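Local coordinates for protein HMG-CoA Lyase (Bacillus subtilis subsp. subtilis, PDB 1YDO) that belongs to the HMGL-like family and adopts a TIM-barrel fold, with two copies of the chain in its assembly, at residues V12-G17 with I31-Q36; Q19-W24 with M284-P289; T107-N112 with S118-I123; A183-V188 with M219-Q224. All coordinates share one frame; numbering follows the deposited sequence.

Contact 1. Residues V12-G17 with I31-Q36; sequences VGPRDG and ITWINQ
The backbones come nearest at Pro-14 and Ile-34, whose CA atoms are 7.1 Å apart, while the short axes of helix 13-17 and helix 31-36 stay 11.5 Å from each other, with N-to-C directions 123° apart. Apolar side chains bridge this interval. Trp-33 swings its CG opposite the backbone N (chi1 -177°), which sends the six-membered part of the indole forward, and CZ3 ends 3.7 Å from Pro-14 N. The backbone carbon of Gly-13 lies at the ring edge, close to its plane, with C to Trp-33 CZ3 measuring 4.1 Å. The proline and indole side chains cross at about a right angle. Beside them, Ile-34 extends its CG1 branch until CD1 rests 3.8 Å from Pro-14 CB; this carbon of the proline ring therefore has both the isoleucine tip and the indole rim as neighbours. Trp-33 NE1 donates a hydrogen bond to Ala-276 O in helix 270-284, so its polar edge is satisfied away from the proline. Pro-14 also touches Ile-45, and Ile-34 touches Ile-47, both of strand 44-49. Helix 13-17 thus sits in the connection between strand 8-11 and outer helix 27-38, within the first beta-alpha-beta unit of a TIM barrel.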
loop_
_atom_site.group_PDB
_atom_site.type_symbol
_atom_site.label_atom_id
_atom_site.label_comp_id
_atom_site.label_asym_id
_atom_site.label_seq_id
_atom_site.Cartn_x
_atom_site.Cartn_y
_atom_site.Cartn_z
ATOM N N VAL A 12 -7.101 -1.621 -16.636
ATOM C CA VAL A 12 -7.971 -0.524 -17.082
ATOM C C VAL A 12 -7.169 0.760 -17.253
ATOM O O VAL A 12 -7.736 1.853 -17.305
ATOM C CB VAL A 12 -9.135 -0.232 -16.093
ATOM C CG1 VAL A 12 -10.058 -1.421 -16.021
ATOM C CG2 VAL A 12 -8.594 0.117 -14.714
ATOM N N GLY A 13 -5.851 0.614 -17.351
ATOM C CA GLY A 13 -4.987 1.766 -17.497
ATOM C C GLY A 13 -5.220 2.592 -18.746
ATOM O O GLY A 13 -5.391 3.824 -18.680
ATOM N N PRO A 14 -5.231 1.941 -19.915
ATOM C CA PRO A 14 -5.449 2.684 -21.157
ATOM C C PRO A 14 -6.760 3.455 -21.158
ATOM O O PRO A 14 -6.983 4.311 -22.003
ATOM C CB PRO A 14 -5.398 1.600 -22.225
ATOM C CG PRO A 14 -5.846 0.387 -21.508
ATOM C CD PRO A 14 -5.152 0.495 -20.173
ATOM N N ARG A 15 -7.630 3.170 -20.203
ATOM C CA ARG A 15 -8.884 3.881 -20.178
ATOM C C ARG A 15 -9.001 4.755 -18.943
ATOM O O ARG A 15 -8.765 5.967 -19.020
ATOM C CB ARG A 15 -10.044 2.902 -20.255
ATOM C CG ARG A 15 -11.371 3.570 -20.486
ATOM C CD ARG A 15 -12.323 3.173 -19.382
ATOM N NE ARG A 15 -12.366 4.134 -18.283
ATOM C CZ ARG A 15 -12.773 3.843 -17.050
ATOM N NH1 ARG A 15 -13.164 2.611 -16.744
ATOM N NH2 ARG A 15 -12.811 4.792 -16.129
ATOM N N ASP A 16 -9.350 4.146 -17.807
ATOM C CA ASP A 16 -9.502 4.878 -16.537
ATOM C C ASP A 16 -8.214 5.616 -16.172
ATOM O O ASP A 16 -8.246 6.643 -15.494
ATOM C CB ASP A 16 -9.875 3.919 -15.397
ATOM C CG ASP A 16 -10.511 4.639 -14.207
ATOM O OD1 ASP A 16 -10.845 3.971 -13.205
ATOM O OD2 ASP A 16 -10.683 5.878 -14.276
ATOM N N GLY A 17 -7.087 5.095 -16.642
ATOM C CA GLY A 17 -5.826 5.735 -16.355
ATOM C C GLY A 17 -5.543 6.911 -17.252
ATOM O O GLY A 17 -5.246 8.004 -16.779
ATOM N N ILE A 31 -1.578 2.982 -28.895
ATOM C CA ILE A 31 -1.540 1.682 -29.546
ATOM C C ILE A 31 -0.263 0.940 -29.190
ATOM O O ILE A 31 -0.300 -0.210 -28.748
ATOM C CB ILE A 31 -1.608 1.834 -31.063
ATOM C CG1 ILE A 31 -2.881 2.591 -31.431
ATOM C CG2 ILE A 31 -1.588 0.459 -31.731
ATOM C CD1 ILE A 31 -2.966 2.950 -32.881
ATOM N N THR A 32 0.869 1.602 -29.374
ATOM C CA THR A 32 2.143 0.979 -29.078
ATOM C C THR A 32 2.195 0.434 -27.652
ATOM O O THR A 32 2.768 -0.635 -27.413
ATOM C CB THR A 32 3.276 1.969 -29.245
ATOM O OG1 THR A 32 3.108 2.700 -30.468
ATOM C CG2 THR A 32 4.584 1.229 -29.273
ATOM N N TRP A 33 1.596 1.165 -26.709
ATOM C CA TRP A 33 1.587 0.760 -25.298
ATOM C C TRP A 33 0.618 -0.369 -25.007
ATOM O O TRP A 33 0.910 -1.255 -24.198
ATOM C CB TRP A 33 1.238 1.944 -24.401
ATOM C CG TRP A 33 1.275 1.625 -22.957
ATOM C CD1 TRP A 33 2.302 1.063 -22.270
ATOM C CD2 TRP A 33 0.259 1.915 -21.999
ATOM N NE1 TRP A 33 1.991 0.987 -20.931
ATOM C CE2 TRP A 33 0.739 1.498 -20.743
ATOM C CE3 TRP A 33 -1.015 2.484 -22.081
ATOM C CZ2 TRP A 33 -0.007 1.642 -19.578
ATOM C CZ3 TRP A 33 -1.759 2.631 -20.914
ATOM C CH2 TRP A 33 -1.253 2.207 -19.683
ATOM N N ILE A 34 -0.544 -0.313 -25.654
ATOM C CA ILE A 34 -1.571 -1.332 -25.480
ATOM C C ILE A 34 -1.092 -2.632 -26.101
ATOM O O ILE A 34 -1.498 -3.716 -25.677
ATOM C CB ILE A 34 -2.898 -0.898 -26.135
ATOM C CG1 ILE A 34 -3.429 0.363 -25.438
ATOM C CG2 ILE A 34 -3.932 -2.015 -26.035
ATOM C CD1 ILE A 34 -4.784 0.836 -25.936
ATOM N N ASN A 35 -0.220 -2.517 -27.101
ATOM C CA ASN A 35 0.331 -3.693 -27.751
ATOM C C ASN A 35 1.189 -4.439 -26.750
ATOM O O ASN A 35 1.063 -5.648 -26.589
ATOM C CB ASN A 35 1.154 -3.286 -28.965
ATOM C CG ASN A 35 0.287 -2.964 -30.160
ATOM O OD1 ASN A 35 0.777 -2.438 -31.159
ATOM N ND2 ASN A 35 -1.010 -3.288 -30.073
ATOM N N GLN A 36 2.053 -3.700 -26.069
ATOM C CA GLN A 36 2.906 -4.290 -25.057
ATOM C C GLN A 36 2.004 -5.030 -24.067
ATOM O O GLN A 36 2.177 -6.220 -23.796
ATOM C CB GLN A 36 3.680 -3.192 -24.335
ATOM C CG GLN A 36 4.448 -2.275 -25.269
ATOM C CD GLN A 36 5.180 -1.170 -24.526
ATOM O OE1 GLN A 36 5.735 -1.394 -23.445
ATOM N NE2 GLN A 36 5.206 0.024 -25.111
#

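Contact 2. Residues Q19-W24 with M284-P289; sequences QNEPVW and MGKPLP
Glu-21 and Lys-286 form a salt bridge, with OE1 of Glu-21 accepting a hydrogen bond from NZ of Lys-286 at 2.9 Å. The ammonium group meets that oxygen on its syn side, 16° out of the carboxylate plane, each side chain reaching out from its own loop. Lys-286 NZ is also 3.6 Å from Glu-21 OE2, and OE2 accepts a hydrogen bond from the backbone N of Gly-238; with both oxygens held, the rotation of the carboxylate is probably restricted. Apolar contacts lie beside the ion pair. The selenomethionine Met-284 passes its selenium 4.1 Å from Glu-21 CG, touching the aliphatic part of the acid. Its chain turns at chi2 (85°) and chi3 (-85°), carrying the methyl CE onward to Val-23, where it lies against CB and CG1 as the two side chains run antiparallel alongside each other.

Further out, Gly-285 has positive phi and leaves the helical path, and the next residue, Lys-286, directs its CB toward the other segment. Leu-288 N is held by the carboxylate of Glu-281. Ile-25 touches Met-284, and Leu-237 touches Glu-21. In the TIM barrel, the loop 19-24, which follows strand 8-11 and helix 13-17 and leads to helix 27-38, is thus met by the segment running from helix 270-284 to helix 291-296.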
loop_
_atom_site.group_PDB
_atom_site.type_symbol
_atom_site.label_atom_id
_atom_site.label_comp_id
_atom_site.label_asym_id
_atom_site.label_seq_id
_atom_site.Cartn_x
_atom_site.Cartn_y
_atom_site.Cartn_z
ATOM N N GLN A 19 -7.627 8.677 -19.159
ATOM C CA GLN A 19 -8.623 9.740 -19.091
ATOM C C GLN A 19 -8.531 10.516 -17.796
ATOM O O GLN A 19 -9.236 11.510 -17.607
ATOM C CB GLN A 19 -10.052 9.202 -19.243
ATOM C CG GLN A 19 -10.611 8.472 -18.038
ATOM C CD GLN A 19 -12.113 8.263 -18.135
ATOM O OE1 GLN A 19 -12.882 9.187 -17.914
ATOM N NE2 GLN A 19 -12.535 7.047 -18.481
ATOM N N ASN A 20 -7.666 10.064 -16.900
ATOM C CA ASN A 20 -7.485 10.738 -15.621
ATOM C C ASN A 20 -6.117 11.440 -15.537
ATOM O O ASN A 20 -5.707 11.929 -14.483
ATOM C CB ASN A 20 -7.662 9.734 -14.472
ATOM C CG ASN A 20 -9.129 9.591 -14.021
ATOM O OD1 ASN A 20 -10.015 9.286 -14.819
ATOM N ND2 ASN A 20 -9.375 9.810 -12.727
ATOM N N GLU A 21 -5.418 11.490 -16.663
ATOM C CA GLU A 21 -4.131 12.153 -16.719
ATOM C C GLU A 21 -4.234 13.434 -17.539
ATOM O O GLU A 21 -4.717 13.425 -18.671
ATOM C CB GLU A 21 -3.097 11.219 -17.320
ATOM C CG GLU A 21 -2.679 10.111 -16.372
ATOM C CD GLU A 21 -1.988 10.643 -15.121
ATOM O OE1 GLU A 21 -1.426 11.758 -15.187
ATOM O OE2 GLU A 21 -1.981 9.943 -14.082
ATOM N N PRO A 22 -3.801 14.563 -16.962
ATOM C CA PRO A 22 -3.842 15.863 -17.633
ATOM C C PRO A 22 -2.794 15.978 -18.730
ATOM O O PRO A 22 -2.138 17.011 -18.885
ATOM C CB PRO A 22 -3.620 16.841 -16.488
ATOM C CG PRO A 22 -2.736 16.072 -15.567
ATOM C CD PRO A 22 -3.358 14.706 -15.564
ATOM N N VAL A 23 -2.635 14.907 -19.492
ATOM C CA VAL A 23 -1.668 14.904 -20.575
ATOM C C VAL A 23 -2.184 14.079 -21.728
ATOM O O VAL A 23 -2.738 13.005 -21.526
ATOM C CB VAL A 23 -0.338 14.313 -20.128
ATOM C CG1 VAL A 23 0.641 14.330 -21.301
ATOM C CG2 VAL A 23 0.214 15.104 -18.937
ATOM N N TRP A 24 -1.999 14.569 -22.946
ATOM C CA TRP A 24 -2.480 13.815 -24.087
ATOM C C TRP A 24 -1.406 12.898 -24.662
ATOM O O TRP A 24 -0.313 13.335 -25.016
ATOM C CB TRP A 24 -3.006 14.752 -25.177
ATOM C CG TRP A 24 -3.640 14.010 -26.330
ATOM C CD1 TRP A 24 -4.835 13.339 -26.331
ATOM C CD2 TRP A 24 -3.078 13.826 -27.637
ATOM N NE1 TRP A 24 -5.046 12.746 -27.563
ATOM C CE2 TRP A 24 -3.982 13.026 -28.377
ATOM C CE3 TRP A 24 -1.893 14.253 -28.250
ATOM C CZ2 TRP A 24 -3.741 12.652 -29.701
ATOM C CZ3 TRP A 24 -1.651 13.882 -29.569
ATOM C CH2 TRP A 24 -2.572 13.083 -30.279
HETATM N N MSE A 284 4.996 9.923 -20.200
HETATM C CA MSE A 284 4.256 10.811 -19.316
HETATM C C MSE A 284 5.164 11.915 -18.786
HETATM O O MSE A 284 4.695 12.965 -18.340
HETATM C CB MSE A 284 3.684 10.015 -18.142
HETATM C CG MSE A 284 2.420 10.607 -17.544
HETATM SE SE MSE A 284 0.840 10.030 -18.499
HETATM C CE MSE A 284 0.848 11.341 -19.924
ATOM N N GLY A 285 6.468 11.668 -18.842
ATOM C CA GLY A 285 7.425 12.644 -18.353
ATOM C C GLY A 285 7.220 12.922 -16.874
ATOM O O GLY A 285 7.794 13.857 -16.311
ATOM N N LYS A 286 6.393 12.100 -16.243
ATOM C CA LYS A 286 6.100 12.248 -14.838
ATOM C C LYS A 286 6.237 10.879 -14.204
ATOM O O LYS A 286 5.952 9.871 -14.835
ATOM C CB LYS A 286 4.673 12.758 -14.660
ATOM C CG LYS A 286 4.317 13.118 -13.240
ATOM C CD LYS A 286 3.005 12.461 -12.828
ATOM C CE LYS A 286 1.838 12.886 -13.711
ATOM N NZ LYS A 286 0.557 12.343 -13.182
ATOM N N PRO A 287 6.703 10.818 -12.951
ATOM C CA PRO A 287 6.850 9.519 -12.287
ATOM C C PRO A 287 5.503 8.947 -11.837
ATOM O O PRO A 287 4.643 9.675 -11.356
ATOM C CB PRO A 287 7.771 9.843 -11.115
ATOM C CG PRO A 287 7.386 11.265 -10.779
ATOM C CD PRO A 287 7.301 11.899 -12.142
ATOM N N LEU A 288 5.323 7.643 -12.009
ATOM C CA LEU A 288 4.090 6.992 -11.597
ATOM C C LEU A 288 4.238 6.486 -10.180
ATOM O O LEU A 288 5.327 6.103 -9.754
ATOM C CB LEU A 288 3.774 5.833 -12.519
ATOM C CG LEU A 288 2.977 6.158 -13.793
ATOM C CD1 LEU A 288 3.093 7.625 -14.178
ATOM C CD2 LEU A 288 3.480 5.257 -14.909
ATOM N N PRO A 289 3.130 6.456 -9.433
ATOM C CA PRO A 289 3.103 6.001 -8.039
ATOM C C PRO A 289 3.517 4.549 -7.759
ATOM O O PRO A 289 3.835 4.199 -6.618
ATOM C CB PRO A 289 1.659 6.277 -7.625
ATOM C CG PRO A 289 0.904 6.137 -8.910
ATOM C CD PRO A 289 1.786 6.873 -9.869
#

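Contact 3. Residues T107-N112 with S118-I123; sequences THNRKN and SESLHI
Arg-110 and Glu-119 supply the ionic part of this contact, a salt bridge between NH1 of Arg-110 and OE2 of Glu-119 at 3.3 Å. The carboxylate approaches the edge of the guanidinium: OE2 lies near the guanidinium plane and CD in it, although the two flat groups are turned 37° from each other. Arg-110 reaches this position by a chain bent at chi2 (143°) and chi3 (-71°), whereas Glu-119 runs extended beyond CG. The other terminal nitrogen, NH2 of Arg-110, donates to OD1 of Asn-114 in the connecting loop, giving the guanidinium a second grip.

The neutral polar part pairs Asn-109 with Ser-120, the residues whose CA atoms are closest, at 8.3 Å. Both point their CB atoms across the gap, and as modelled OD1 of Asn-109 is 3.1 Å from OG of Ser-120, although the orientation of the amide is uncertain. Met-102 of strand 97-103 touches both side chains.

A backbone bond, Lys-111 N to Thr-107 O at 2.9 Å, closes helix 106-110, and the Ser-116 side chain accepts from Glu-119 N where helix 117-133 starts. Both helices follow strand 97-103 in the fourth beta-alpha unit of the TIM barrel. The cation therefore stands in the last turn of one helix and the anion in the first turn of the next, a placement in which both helix ends would probably favour the charges they carry.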
loop_
_atom_site.group_PDB
_atom_site.type_symbol
_atom_site.label_atom_id
_atom_site.label_comp_id
_atom_site.label_asym_id
_atom_site.label_seq_id
_atom_site.Cartn_x
_atom_site.Cartn_y
_atom_site.Cartn_z
ATOM N N THR A 107 -26.405 11.587 -5.807
ATOM C CA THR A 107 -25.695 12.842 -6.036
ATOM C C THR A 107 -24.525 12.679 -6.997
ATOM O O THR A 107 -24.365 13.467 -7.926
ATOM C CB THR A 107 -25.175 13.427 -4.713
ATOM O OG1 THR A 107 -26.245 13.456 -3.761
ATOM C CG2 THR A 107 -24.655 14.845 -4.922
ATOM N N HIS A 108 -23.710 11.653 -6.768
ATOM C CA HIS A 108 -22.560 11.394 -7.621
ATOM C C HIS A 108 -22.999 11.071 -9.040
ATOM O O HIS A 108 -22.426 11.557 -10.010
ATOM C CB HIS A 108 -21.731 10.223 -7.085
ATOM C CG HIS A 108 -20.497 9.944 -7.890
ATOM N ND1 HIS A 108 -19.457 10.849 -7.995
ATOM C CD2 HIS A 108 -20.132 8.875 -8.627
ATOM C CE1 HIS A 108 -18.511 10.343 -8.758
ATOM N NE2 HIS A 108 -18.892 9.144 -9.157
ATOM N N ASN A 109 -24.018 10.236 -9.151
ATOM C CA ASN A 109 -24.521 9.836 -10.452
ATOM C C ASN A 109 -25.032 11.057 -11.210
ATOM O O ASN A 109 -24.578 11.364 -12.319
ATOM C CB ASN A 109 -25.653 8.821 -10.282
ATOM C CG ASN A 109 -25.882 7.994 -11.523
ATOM O OD1 ASN A 109 -27.020 7.747 -11.914
ATOM N ND2 ASN A 109 -24.800 7.542 -12.145
ATOM N N ARG A 110 -25.979 11.757 -10.600
ATOM C CA ARG A 110 -26.556 12.943 -11.221
ATOM C C ARG A 110 -25.492 13.991 -11.540
ATOM O O ARG A 110 -25.641 14.771 -12.482
ATOM C CB ARG A 110 -27.641 13.540 -10.312
ATOM C CG ARG A 110 -28.218 14.866 -10.805
ATOM C CD ARG A 110 -29.710 14.970 -10.517
ATOM N NE ARG A 110 -30.498 14.083 -11.368
ATOM C CZ ARG A 110 -30.538 14.161 -12.696
ATOM N NH1 ARG A 110 -31.286 13.312 -13.395
ATOM N NH2 ARG A 110 -29.828 15.087 -13.331
ATOM N N LYS A 111 -24.412 14.005 -10.765
ATOM C CA LYS A 111 -23.347 14.975 -10.994
ATOM C C LYS A 111 -22.135 14.285 -11.601
ATOM O O LYS A 111 -21.035 14.353 -11.058
ATOM C CB LYS A 111 -22.962 15.658 -9.673
ATOM C CG LYS A 111 -22.149 16.939 -9.846
ATOM C CD LYS A 111 -22.017 17.689 -8.532
ATOM C CE LYS A 111 -21.342 19.043 -8.731
ATOM N NZ LYS A 111 -21.124 19.804 -7.460
ATOM N N ASN A 112 -22.342 13.624 -12.734
ATOM C CA ASN A 112 -21.265 12.903 -13.401
ATOM C C ASN A 112 -21.731 12.534 -14.790
ATOM O O ASN A 112 -21.026 12.743 -15.775
ATOM C CB ASN A 112 -20.920 11.628 -12.631
ATOM C CG ASN A 112 -19.472 11.586 -12.181
ATOM O OD1 ASN A 112 -19.025 10.601 -11.587
ATOM N ND2 ASN A 112 -18.730 12.654 -12.454
ATOM N N SER A 118 -32.315 5.735 -11.246
ATOM C CA SER A 118 -33.349 5.023 -11.998
ATOM C C SER A 118 -33.153 5.198 -13.489
ATOM O O SER A 118 -33.156 4.234 -14.242
ATOM C CB SER A 118 -34.742 5.528 -11.608
ATOM O OG SER A 118 -34.904 6.887 -11.969
ATOM N N GLU A 119 -32.988 6.446 -13.898
ATOM C CA GLU A 119 -32.792 6.770 -15.294
ATOM C C GLU A 119 -31.612 5.998 -15.836
ATOM O O GLU A 119 -31.717 5.351 -16.876
ATOM C CB GLU A 119 -32.553 8.261 -15.458
ATOM C CG GLU A 119 -33.768 9.105 -15.115
ATOM C CD GLU A 119 -33.484 10.595 -15.212
ATOM O OE1 GLU A 119 -33.036 11.054 -16.291
ATOM O OE2 GLU A 119 -33.717 11.305 -14.208
ATOM N N SER A 120 -30.484 6.060 -15.136
ATOM C CA SER A 120 -29.302 5.332 -15.585
ATOM C C SER A 120 -29.618 3.850 -15.637
ATOM O O SER A 120 -29.307 3.167 -16.613
ATOM C CB SER A 120 -28.117 5.563 -14.642
ATOM O OG SER A 120 -27.582 6.858 -14.800
ATOM N N LEU A 121 -30.243 3.357 -14.578
ATOM C CA LEU A 121 -30.586 1.949 -14.514
ATOM C C LEU A 121 -31.310 1.572 -15.796
ATOM O O LEU A 121 -31.005 0.568 -16.436
ATOM C CB LEU A 121 -31.485 1.683 -13.310
ATOM C CG LEU A 121 -31.749 0.219 -12.945
ATOM C CD1 LEU A 121 -30.461 -0.465 -12.493
ATOM C CD2 LEU A 121 -32.770 0.172 -11.832
ATOM N N HIS A 122 -32.266 2.404 -16.171
ATOM C CA HIS A 122 -33.048 2.166 -17.370
ATOM C C HIS A 122 -32.166 2.150 -18.621
ATOM O O HIS A 122 -32.382 1.352 -19.535
ATOM C CB HIS A 122 -34.133 3.240 -17.492
ATOM C CG HIS A 122 -35.135 2.971 -18.573
ATOM N ND1 HIS A 122 -35.084 3.583 -19.800
ATOM C CD2 HIS A 122 -36.208 2.139 -18.601
ATOM C CE1 HIS A 122 -36.087 3.143 -20.551
ATOM N NE2 HIS A 122 -36.777 2.269 -19.845
ATOM N N ILE A 123 -31.171 3.032 -18.656
ATOM C CA ILE A 123 -30.273 3.107 -19.797
ATOM C C ILE A 123 -29.495 1.804 -19.920
ATOM O O ILE A 123 -29.581 1.102 -20.932
ATOM C CB ILE A 123 -29.250 4.262 -19.648
ATOM C CG1 ILE A 123 -29.960 5.556 -19.254
ATOM C CG2 ILE A 123 -28.494 4.452 -20.957
ATOM C CD1 ILE A 123 -31.002 6.038 -20.251
#

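Contact 4. Residues A183-V188 with M219-Q224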
loop_
_atom_site.group_PDB
_atom_site.type_symbol
_atom_site.label_atom_id
_atom_site.label_comp_id
_atom_site.label_asym_id
_atom_site.label_seq_id
_atom_site.Cartn_x
_atom_site.Cartn_y
_atom_site.Cartn_z
ATOM N N ALA A 183 -11.821 3.312 1.596
ATOM C CA ALA A 183 -12.318 2.020 2.061
ATOM C C ALA A 183 -11.231 1.375 2.898
ATOM O O ALA A 183 -10.049 1.532 2.608
ATOM C CB ALA A 183 -12.660 1.129 0.879
ATOM N N ASN A 184 -11.632 0.663 3.943
ATOM C CA ASN A 184 -10.683 -0.018 4.813
ATOM C C ASN A 184 -11.060 -1.491 4.864
ATOM O O ASN A 184 -12.210 -1.853 4.610
ATOM C CB ASN A 184 -10.732 0.551 6.227
ATOM C CG ASN A 184 -12.119 0.574 6.773
ATOM O OD1 ASN A 184 -12.828 1.562 6.615
ATOM N ND2 ASN A 184 -12.536 -0.524 7.395
ATOM N N PRO A 185 -10.093 -2.358 5.202
ATOM C CA PRO A 185 -10.301 -3.804 5.287
ATOM C C PRO A 185 -11.506 -4.177 6.111
ATOM O O PRO A 185 -12.097 -5.234 5.931
ATOM C CB PRO A 185 -9.002 -4.306 5.907
ATOM C CG PRO A 185 -7.997 -3.312 5.401
ATOM C CD PRO A 185 -8.718 -2.006 5.588
ATOM N N ALA A 186 -11.880 -3.307 7.027
ATOM C CA ALA A 186 -13.030 -3.610 7.859
ATOM C C ALA A 186 -14.304 -3.363 7.061
ATOM O O ALA A 186 -15.237 -4.156 7.113
ATOM C CB ALA A 186 -13.019 -2.750 9.109
ATOM N N GLN A 187 -14.328 -2.265 6.317
ATOM C CA GLN A 187 -15.482 -1.907 5.514
ATOM C C GLN A 187 -15.693 -2.884 4.362
ATOM O O GLN A 187 -16.816 -3.296 4.070
ATOM C CB GLN A 187 -15.292 -0.501 4.962
ATOM C CG GLN A 187 -16.567 0.213 4.578
ATOM C CD GLN A 187 -16.289 1.517 3.847
ATOM O OE1 GLN A 187 -15.371 2.260 4.207
ATOM N NE2 GLN A 187 -17.089 1.808 2.815
ATOM N N VAL A 188 -14.613 -3.252 3.695
ATOM C CA VAL A 188 -14.740 -4.177 2.574
ATOM C C VAL A 188 -15.210 -5.546 3.053
ATOM O O VAL A 188 -15.743 -6.347 2.280
ATOM C CB VAL A 188 -13.395 -4.359 1.791
ATOM C CG1 VAL A 188 -12.847 -3.013 1.393
ATOM C CG2 VAL A 188 -12.387 -5.126 2.628
HETATM N N MSE A 219 -7.477 -5.412 -0.702
HETATM C CA MSE A 219 -7.474 -6.564 -1.580
HETATM C C MSE A 219 -7.302 -7.863 -0.814
HETATM O O MSE A 219 -7.927 -8.868 -1.143
HETATM C CB MSE A 219 -6.362 -6.427 -2.577
HETATM C CG MSE A 219 -6.610 -7.208 -3.798
HETATM SE SE MSE A 219 -5.494 -6.425 -5.112
HETATM C CE MSE A 219 -6.323 -4.659 -5.255
ATOM N N VAL A 220 -6.443 -7.843 0.199
ATOM C CA VAL A 220 -6.220 -9.034 0.984
ATOM C C VAL A 220 -7.521 -9.466 1.632
ATOM O O VAL A 220 -7.894 -10.636 1.563
ATOM C CB VAL A 220 -5.160 -8.802 2.068
ATOM C CG1 VAL A 220 -5.130 -9.988 3.024
ATOM C CG2 VAL A 220 -3.797 -8.617 1.421
ATOM N N THR A 221 -8.215 -8.521 2.256
ATOM C CA THR A 221 -9.495 -8.820 2.895
ATOM C C THR A 221 -10.443 -9.448 1.868
ATOM O O THR A 221 -11.104 -10.440 2.152
ATOM C CB THR A 221 -10.136 -7.546 3.459
ATOM O OG1 THR A 221 -9.254 -6.966 4.421
ATOM C CG2 THR A 221 -11.462 -7.864 4.130
ATOM N N ALA A 222 -10.503 -8.858 0.679
ATOM C CA ALA A 222 -11.345 -9.383 -0.374
ATOM C C ALA A 222 -10.882 -10.792 -0.766
ATOM O O ALA A 222 -11.692 -11.709 -0.888
ATOM C CB ALA A 222 -11.318 -8.462 -1.582
ATOM N N LEU A 223 -9.583 -10.976 -0.963
ATOM C CA LEU A 223 -9.082 -12.291 -1.322
ATOM C C LEU A 223 -9.553 -13.327 -0.318
ATOM O O LEU A 223 -9.770 -14.490 -0.663
ATOM C CB LEU A 223 -7.560 -12.295 -1.371
ATOM C CG LEU A 223 -6.956 -11.864 -2.692
ATOM C CD1 LEU A 223 -5.481 -11.657 -2.490
ATOM C CD2 LEU A 223 -7.222 -12.902 -3.765
ATOM N N GLN A 224 -9.708 -12.897 0.925
ATOM C CA GLN A 224 -10.154 -13.781 1.987
ATOM C C GLN A 224 -11.649 -14.049 1.930
ATOM O O GLN A 224 -12.104 -15.101 2.367
ATOM C CB GLN A 224 -9.819 -13.181 3.340
ATOM C CG GLN A 224 -8.358 -13.216 3.720
ATOM C CD GLN A 224 -8.112 -12.565 5.078
ATOM O OE1 GLN A 224 -7.004 -12.618 5.618
ATOM N NE2 GLN A 224 -9.152 -11.944 5.633
#
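Thr-221 meets Pro-185 and Val-188 where two outer helices of the TIM barrel, 215-225 and 185-196, lie side by side. Along the later helix, Met-219, a selenomethionine, turns away from this junction and packs on Phe-230 of strand 229-232. Val-220 packs on Pro-185 of the second subunit. Thr-221 then carries the interhelical contact, its CA standing 5.6 Å from that of Pro-185. Its chi1 of -60° puts OG1 beside the backbone N and CG2 opposite it, and the two branches divide the work. OG1 lies 3.1 Å from Pro-185 CB, where the two side chains cross at about a right angle. CG2 meets Val-188 CG2 at 3.3 Å, the two beta-branched side chains coming together at a slant, and the threonine methyl lies near the Pro-185 carbonyl O as well. The bond from CA to CB of Val-188 points toward the later helix, which brings its CG2 branch to Thr-221. Ala-222 comes next, its CA 6.9 Å from that of Val-188. At Gln-224 the helix again faces the other copy of the protein: its OE1 accepts a hydrogen bond from NE2 of Gln-224 of the second subunit.

In the fold
From the N terminus, the chain leaves strand 8-11 and contact 1 closes a short loop by returning helix 27-38 to helix 13-17. Contact 2 opens inside that loop and closes only at 284-289, so contacts 1 and 2 cross; their centres are about 12 Å apart and their first segments nearly follow one another in sequence. The long loop of contact 2 spans most of the barrel and encloses contacts 3 and 4, which stand in series. Contact 3 joins consecutive helices after strand 97-103, and contact 4 joins two helices flanking strand 204-207, on the opposite side of the chain's centre from contact 1; the centres of contacts 1 and 4 are about 27 Å apart.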